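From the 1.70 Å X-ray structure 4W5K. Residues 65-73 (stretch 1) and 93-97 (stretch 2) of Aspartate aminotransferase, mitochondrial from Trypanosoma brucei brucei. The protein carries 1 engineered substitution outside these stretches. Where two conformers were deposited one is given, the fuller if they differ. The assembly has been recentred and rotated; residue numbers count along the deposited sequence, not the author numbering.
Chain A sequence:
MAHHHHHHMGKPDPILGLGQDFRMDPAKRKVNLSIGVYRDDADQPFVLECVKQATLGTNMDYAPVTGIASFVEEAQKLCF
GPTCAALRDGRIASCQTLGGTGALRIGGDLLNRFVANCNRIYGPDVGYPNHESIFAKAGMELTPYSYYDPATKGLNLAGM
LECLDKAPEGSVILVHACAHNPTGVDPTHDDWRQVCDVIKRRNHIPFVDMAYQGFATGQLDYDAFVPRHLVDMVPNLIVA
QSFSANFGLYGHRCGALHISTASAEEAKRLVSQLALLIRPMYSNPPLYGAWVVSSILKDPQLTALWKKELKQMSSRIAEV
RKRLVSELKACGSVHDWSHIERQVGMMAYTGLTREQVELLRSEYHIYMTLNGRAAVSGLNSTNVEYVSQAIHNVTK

Stretch 1, residues 65-73: VTGIASFVE
Stretch 2 (93-97) ASCQT

Gln96 organises this contact, gripping the loop ahead of a helix with its backbone and its side chain at once. Its amide N donates to Thr66 O at 2.8 Å, nearly linear at 170°. Its side chain, extended with chi1 and chi2 both t and chi3 at -14°, carries OE1 to the amide of Ile68, where Ile68 N donates to Gln96 OE1 at 3.1 Å and 148°. Glutamine suits the place because its chain spans the gap and still offers an acceptor, while NE2 is satisfied elsewhere in the structure. One water adds a bridge, donating to Val65 O at 3.0 Å and to Gln96 O at 2.8 Å.

Build residues 93-97 as a strand and 69-73 as a helix, their N-to-C directions 117° apart and their axes 7.8 Å apart at closest approach. Ile68 (phi/psi -60/122) is the N-cap residue, and Val72 N donates to Ile68 O at 3.0 Å within the first turn. In register, Thr66 CA lies 4.8 Å from Cys95 CA and Gly67 CA 4.7 Å from Gln96 CA. Gly67 adopts 108/170, angles that by themselves call for glycine; an ideal CB would also fall 2.2 Å from Gln96 CB. Its bare CA instead sits 3.2 Å from Gln96 OE1.

Apolar packing surrounds these bonds. Val72, chi1 t, points toward the strand, with CG1 3.7 Å from Ser94 CB and CG2 3.6 Å from Gln96 N; a short branched side chain fits this close approach. Phe71, also t with chi2 79°, lays CE2 3.6 Å from Gln96 CG, covering the glutamine's aliphatic portion obliquely. Thr66 and Cys95, both p, meet sideways, CB to CB at 4.0 Å. Ala69 and Glu73 point away. Altogether 315 Å² is buried, with Gln96 the most covered residue.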

# COMPACT_ATOMS: atom_id res chain seq x y z
N VAL A 65 10.70 2.34 -5.79
CA VAL A 65 9.53 1.53 -6.13
C VAL A 65 9.58 0.11 -5.54
O VAL A 65 8.57 -0.40 -5.05
CB VAL A 65 9.37 1.43 -7.68
CG1 VAL A 65 10.61 0.81 -8.30
CG2 VAL A 65 8.14 0.63 -8.05
N THR A 66 10.76 -0.49 -5.54
CA THR A 66 10.93 -1.87 -5.05
C THR A 66 11.26 -1.95 -3.56
O THR A 66 11.45 -3.03 -3.01
CB THR A 66 12.01 -2.58 -5.87
OG1 THR A 66 13.10 -1.67 -6.06
CG2 THR A 66 11.46 -2.92 -7.26
N GLY A 67 11.28 -0.79 -2.90
CA GLY A 67 11.42 -0.74 -1.45
C GLY A 67 12.77 -0.23 -1.01
O GLY A 67 13.69 -0.04 -1.83
N ILE A 68 12.88 0.03 0.30
CA ILE A 68 14.16 0.37 0.87
C ILE A 68 15.14 -0.79 0.66
O ILE A 68 14.88 -1.93 1.10
CB ILE A 68 14.04 0.69 2.39
CG1 ILE A 68 13.08 1.89 2.60
CG2 ILE A 68 15.41 0.97 2.98
CD1 ILE A 68 13.01 2.35 4.03
N ALA A 69 16.26 -0.52 0.00
CA ALA A 69 17.17 -1.58 -0.45
C ALA A 69 17.73 -2.42 0.70
O ALA A 69 17.82 -3.65 0.58
CB ALA A 69 18.32 -0.98 -1.25
N SER A 70 18.10 -1.77 1.80
CA SER A 70 18.65 -2.52 2.93
C SER A 70 17.58 -3.43 3.55
O SER A 70 17.89 -4.54 4.00
CB SER A 70 19.22 -1.59 3.99
OG SER A 70 18.23 -0.75 4.56
N PHE A 71 16.35 -2.95 3.60
CA PHE A 71 15.24 -3.79 4.09
C PHE A 71 15.08 -5.03 3.22
O PHE A 71 14.94 -6.15 3.71
CB PHE A 71 13.92 -2.99 4.12
CG PHE A 71 12.70 -3.85 4.23
CD1 PHE A 71 12.31 -4.37 5.47
CD2 PHE A 71 11.95 -4.17 3.10
CE1 PHE A 71 11.17 -5.18 5.56
CE2 PHE A 71 10.82 -4.97 3.18
CZ PHE A 71 10.43 -5.50 4.43
N VAL A 72 15.08 -4.83 1.91
CA VAL A 72 14.87 -5.97 1.02
C VAL A 72 16.00 -6.99 1.19
O VAL A 72 15.74 -8.20 1.23
CB VAL A 72 14.75 -5.52 -0.46
CG1 VAL A 72 14.67 -6.75 -1.38
CG2 VAL A 72 13.52 -4.62 -0.63
N GLU A 73 17.23 -6.51 1.27
CA GLU A 73 18.38 -7.38 1.49
C GLU A 73 18.25 -8.19 2.79
O GLU A 73 18.50 -9.41 2.80
CB GLU A 73 19.66 -6.54 1.53
CG GLU A 73 20.93 -7.33 1.71
CD GLU A 73 22.16 -6.46 1.51
OE1 GLU A 73 23.23 -6.82 2.02
OE2 GLU A 73 22.03 -5.41 0.83
N ALA A 93 14.83 -12.61 -7.35
CA ALA A 93 14.20 -11.31 -7.57
C ALA A 93 13.32 -10.93 -6.38
O ALA A 93 12.44 -11.68 -6.02
CB ALA A 93 13.39 -11.34 -8.87
N SER A 94 13.54 -9.75 -5.78
CA SER A 94 12.85 -9.42 -4.55
C SER A 94 12.42 -7.97 -4.48
O SER A 94 13.06 -7.10 -5.10
CB SER A 94 13.72 -9.71 -3.31
OG SER A 94 14.12 -11.09 -3.25
N CYS A 95 11.37 -7.72 -3.70
CA CYS A 95 10.94 -6.35 -3.42
C CYS A 95 10.15 -6.26 -2.12
O CYS A 95 9.63 -7.25 -1.58
CB CYS A 95 10.08 -5.81 -4.59
SG CYS A 95 8.45 -6.59 -4.80
N GLN A 96 10.06 -5.04 -1.61
CA GLN A 96 9.19 -4.72 -0.50
C GLN A 96 7.75 -4.71 -0.98
O GLN A 96 7.48 -4.34 -2.13
CB GLN A 96 9.60 -3.35 0.08
CG GLN A 96 8.69 -2.82 1.19
CD GLN A 96 9.20 -1.51 1.78
OE1 GLN A 96 10.34 -1.13 1.57
NE2 GLN A 96 8.38 -0.86 2.58
N THR A 97 6.82 -5.11 -0.12
CA THR A 97 5.40 -5.17 -0.47
C THR A 97 4.53 -4.70 0.68
O THR A 97 4.99 -4.55 1.81
CB THR A 97 4.98 -6.60 -0.85
OG1 THR A 97 5.29 -7.45 0.27
CG2 THR A 97 5.73 -7.10 -2.10
O HOH W 1 6.79 -1.89 -3.22